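Local atomic coordinates of Mlr3007 protein (Mesorhizobium loti, PDB entry 3QQM), a protein that probably transfers the amino group of leucine, isoleucine or valine to 2-oxoglutarate with the help of pyridoxal 5'-phosphate, as a class-IV aminotransferase. Residues A[37-40]-A[41-45]; A[142-145]-A[146-150]. All coordinates share one frame; numbering follows the deposited sequence.

Contact 1 of 2, residues A[37-40]-A[41-45]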
loop_
_atom_site.group_PDB
_atom_site.type_symbol
_atom_site.label_atom_id
_atom_site.label_comp_id
_atom_site.label_asym_id
_atom_site.label_seq_id
_atom_site.Cartn_x
_atom_site.Cartn_y
_atom_site.Cartn_z
ATOM N N LEU A 37 8.759 -1.475 -9.745
ATOM C CA LEU A 37 10.136 -1.062 -9.982
ATOM C C LEU A 37 10.195 0.442 -10.321
ATOM O O LEU A 37 11.096 1.136 -9.897
ATOM C CB LEU A 37 10.765 -1.914 -11.088
ATOM C CG LEU A 37 10.892 -3.398 -10.741
ATOM C CD1 LEU A 37 11.441 -4.196 -11.891
ATOM C CD2 LEU A 37 11.786 -3.576 -9.552
ATOM N N ALA A 38 9.220 0.937 -11.061
ATOM C CA ALA A 38 9.183 2.363 -11.388
ATOM C C ALA A 38 9.173 3.155 -10.090
ATOM O O ALA A 38 9.963 4.074 -9.929
ATOM C CB ALA A 38 7.967 2.728 -12.242
ATOM N N ARG A 39 8.282 2.785 -9.171
ATOM C CA ARG A 39 8.194 3.461 -7.892
ATOM C C ARG A 39 9.488 3.336 -7.085
ATOM O O ARG A 39 9.985 4.323 -6.598
ATOM C CB ARG A 39 7.055 2.906 -7.056
ATOM C CG ARG A 39 6.923 3.634 -5.710
ATOM C CD ARG A 39 5.656 3.304 -5.053
ATOM N NE ARG A 39 5.584 1.911 -4.635
ATOM C CZ ARG A 39 4.474 1.341 -4.172
ATOM N NH1 ARG A 39 3.331 2.016 -4.166
ATOM N NH2 ARG A 39 4.476 0.065 -3.799
ATOM N N LEU A 40 9.969 2.108 -6.899
ATOM C CA LEU A 40 11.192 1.859 -6.141
ATOM C C LEU A 40 12.399 2.602 -6.719
ATOM O O LEU A 40 13.146 3.265 -5.988
ATOM C CB LEU A 40 11.510 0.358 -6.095
ATOM C CG LEU A 40 12.817 -0.023 -5.417
ATOM C CD1 LEU A 40 12.804 0.393 -3.945
ATOM C CD2 LEU A 40 13.049 -1.508 -5.564
ATOM N N TYR A 41 12.583 2.511 -8.027
ATOM C CA TYR A 41 13.720 3.171 -8.634
ATOM C C TYR A 41 13.577 4.689 -8.593
ATOM O O TYR A 41 14.572 5.404 -8.384
ATOM C CB TYR A 41 13.972 2.675 -10.041
ATOM C CG TYR A 41 14.348 1.222 -10.128
ATOM C CD1 TYR A 41 15.130 0.639 -9.170
ATOM C CD2 TYR A 41 14.067 0.488 -11.255
ATOM C CE1 TYR A 41 15.519 -0.684 -9.268
ATOM C CE2 TYR A 41 14.472 -0.833 -11.375
ATOM C CZ TYR A 41 15.199 -1.407 -10.380
ATOM O OH TYR A 41 15.607 -2.712 -10.470
ATOM N N GLY A 42 12.350 5.173 -8.767
ATOM C CA GLY A 42 12.080 6.607 -8.730
ATOM C C GLY A 42 12.369 7.153 -7.329
ATOM O O GLY A 42 13.056 8.149 -7.188
ATOM N N SER A 43 11.875 6.466 -6.302
ATOM C CA SER A 43 12.107 6.902 -4.932
ATOM C C SER A 43 13.581 6.832 -4.556
ATOM O O SER A 43 14.094 7.745 -3.947
ATOM C CB SER A 43 11.275 6.081 -3.946
ATOM O OG SER A 43 9.912 6.232 -4.204
ATOM N N ALA A 44 14.272 5.774 -4.951
ATOM C CA ALA A 44 15.679 5.648 -4.609
ATOM C C ALA A 44 16.444 6.846 -5.206
ATOM O O ALA A 44 17.321 7.444 -4.556
ATOM C CB ALA A 44 16.239 4.346 -5.087
ATOM N N ALA A 45 16.075 7.208 -6.426
ATOM C CA ALA A 45 16.680 8.318 -7.095
ATOM C C ALA A 45 16.372 9.639 -6.370
ATOM O O ALA A 45 17.262 10.438 -6.176
ATOM C CB ALA A 45 16.220 8.383 -8.542
#
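Helix 33-47 carries this contact, and Y41 lies against L37 one turn earlier while four successive i to i+4 backbone bonds hold the helix. The first runs from Y41 N to L37 O at 2.8 Å with an N-H...O angle of 166°; G42, S43 and A44 repeat it onto A38, R39 and L40. Y41 has CG anti to its carbonyl carbon (chi1 -64°), which lays the phenol beside the L37 side chain, the two pointing the same way. Ring atom CE2 of Y41 comes to 3.9 Å from L37 CB, and the phenol end, Y41 OH, reaches L37 CD2 at 4.0 Å. Replacing Y41 by an alanine would probably leave L37 CB and CD2 without their apolar flank and cost the helix its ring contacts with P53 and I56 of helix 53-64. Another side of the helix is polar: R39 forms a salt bridge with E20 and bonds the phosphate of the modified residue at position 118, and S43 OG bonds H117. The chemistry thus divides the helix, L37 and Y41 in apolar contact and R39 at the cofactor phosphate, whose negative charge it would probably offset.

Contact 2 of 2, residues A[142-145]-A[146-150]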
loop_
_atom_site.group_PDB
_atom_site.type_symbol
_atom_site.label_atom_id
_atom_site.label_comp_id
_atom_site.label_asym_id
_atom_site.label_seq_id
_atom_site.Cartn_x
_atom_site.Cartn_y
_atom_site.Cartn_z
ATOM N N LEU A 142 -6.882 6.307 8.108
ATOM C CA LEU A 142 -6.332 7.518 8.687
ATOM C C LEU A 142 -6.769 8.727 7.849
ATOM O O LEU A 142 -6.801 8.660 6.618
ATOM C CB LEU A 142 -4.790 7.490 8.705
ATOM C CG LEU A 142 -4.084 6.409 9.528
ATOM C CD1 LEU A 142 -4.153 5.089 8.783
ATOM C CD2 LEU A 142 -2.641 6.782 9.783
ATOM N N ALA A 143 -7.077 9.824 8.530
ATOM C CA ALA A 143 -7.447 11.084 7.894
ATOM C C ALA A 143 -6.337 12.095 8.172
ATOM O O ALA A 143 -5.489 11.843 8.976
ATOM C CB ALA A 143 -8.793 11.602 8.430
ATOM N N ASN A 144 -6.353 13.233 7.486
ATOM C CA ASN A 144 -5.337 14.269 7.665
ATOM C C ASN A 144 -5.843 15.426 8.529
ATOM O O ASN A 144 -6.923 15.338 9.095
ATOM C CB ASN A 144 -4.851 14.768 6.304
ATOM C CG ASN A 144 -5.940 15.490 5.502
ATOM O OD1 ASN A 144 -6.999 15.886 6.044
ATOM N ND2 ASN A 144 -5.675 15.687 4.204
ATOM N N GLU A 145 -5.076 16.527 8.596
ATOM C CA GLU A 145 -5.444 17.695 9.457
ATOM C C GLU A 145 -6.725 18.407 9.066
ATOM O O GLU A 145 -7.210 19.243 9.797
ATOM C CB GLU A 145 -4.284 18.721 9.601
ATOM C CG GLU A 145 -3.858 19.527 8.367
ATOM C CD GLU A 145 -3.037 18.750 7.298
ATOM O OE1 GLU A 145 -2.987 17.493 7.309
ATOM O OE2 GLU A 145 -2.440 19.418 6.442
ATOM N N ARG A 146 -7.252 18.085 7.891
ATOM C CA ARG A 146 -8.510 18.666 7.391
ATOM C C ARG A 146 -9.649 17.633 7.386
ATOM O O ARG A 146 -10.701 17.852 6.800
ATOM C CB ARG A 146 -8.279 19.302 6.021
ATOM C CG ARG A 146 -7.387 20.552 6.143
ATOM C CD ARG A 146 -7.122 21.256 4.839
ATOM N NE ARG A 146 -6.391 20.386 3.933
ATOM C CZ ARG A 146 -5.065 20.215 3.938
ATOM N NH1 ARG A 146 -4.293 20.837 4.825
ATOM N NH2 ARG A 146 -4.508 19.387 3.065
ATOM N N GLY A 147 -9.431 16.527 8.104
ATOM C CA GLY A 147 -10.426 15.457 8.244
ATOM C C GLY A 147 -10.777 14.715 6.972
ATOM O O GLY A 147 -11.853 14.125 6.870
ATOM N N GLU A 148 -9.868 14.751 6.010
ATOM C CA GLU A 148 -10.042 14.092 4.740
ATOM C C GLU A 148 -9.399 12.725 4.842
ATOM O O GLU A 148 -8.272 12.593 5.302
ATOM C CB GLU A 148 -9.384 14.938 3.633
ATOM C CG GLU A 148 -10.021 16.349 3.534
ATOM C CD GLU A 148 -9.188 17.388 2.797
ATOM O OE1 GLU A 148 -7.979 17.157 2.506
ATOM O OE2 GLU A 148 -9.763 18.471 2.552
ATOM N N ILE A 149 -10.143 11.703 4.457
ATOM C CA ILE A 149 -9.637 10.365 4.475
ATOM C C ILE A 149 -8.515 10.292 3.481
ATOM O O ILE A 149 -8.631 10.822 2.356
ATOM C CB ILE A 149 -10.705 9.335 4.060
ATOM C CG1 ILE A 149 -11.762 9.218 5.146
ATOM C CG2 ILE A 149 -10.066 7.955 3.807
ATOM C CD1 ILE A 149 -11.230 8.618 6.477
ATOM N N CYS A 150 -7.431 9.640 3.882
ATOM C CA CYS A 150 -6.294 9.481 3.012
ATOM C C CYS A 150 -6.109 8.032 2.497
ATOM O O CYS A 150 -6.104 7.765 1.270
ATOM C CB CYS A 150 -5.029 9.901 3.750
ATOM S SG CYS A 150 -4.928 11.651 4.293
#
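The amide of N144 crosses the carboxylate of E148 obliquely, their planes 50° apart, at the tip of a beta hairpin. N144 ND2 donates to E148 OE1 at 3.2 Å with an N-H...O angle of 173°; the acceptor lies in the amide plane, whereas the donor meets the anti side of the carboxylate, somewhat out of its plane. CG of N144 sits between the backbone N and the carbonyl carbon, turning OD1 back over the loop. There it takes two backbone donors, R146 N at 2.9 Å and E148 N at 3.1 Å, from opposite faces of the amide plane; with ND2 also bonded to C173 O, both ends of the amide are held. The type I turn from N144 to G147 is closed by G147 N on N144 O at 2.9 Å. E145 and R146 run side by side, carboxylate and guanidinium planes 75° apart; their salt bridge, E145 OE2 to R146 NH1 at 2.8 Å, is weak as a hydrogen bond, and S110 OG also bonds E145 OE2. Next to the turn, C150 N meets L142 O at 3.0 Å, and A143 and I149 form an antiparallel non-hydrogen-bonded pair. This hairpin forms one margin of a mixed sheet, L142 touching helix 123-130 and I149 helix 197-200.

From the N terminus, the chain first forms strands 17-25 and 29-30, then helix 33-47, where contact 1 covers about two and a half turns. It closes no loop between separate elements; its buried side chains L40, S43 and A44 reach strand 17-25, L40 and A44 also strand 71-78, while Y41 reaches helix 53-64. Much later, contact 2 closes the short hairpin between strands 139-143 and 149-152, at the edge of the six-stranded mixed sheet within this chain. The two contacts are in series, neither nested nor crossing. Their centres lie 26 Å apart and their nearest atoms about 12 Å, without touching: one is a helix against the four-stranded antiparallel sheet, the other an edge hairpin of the mixed sheet.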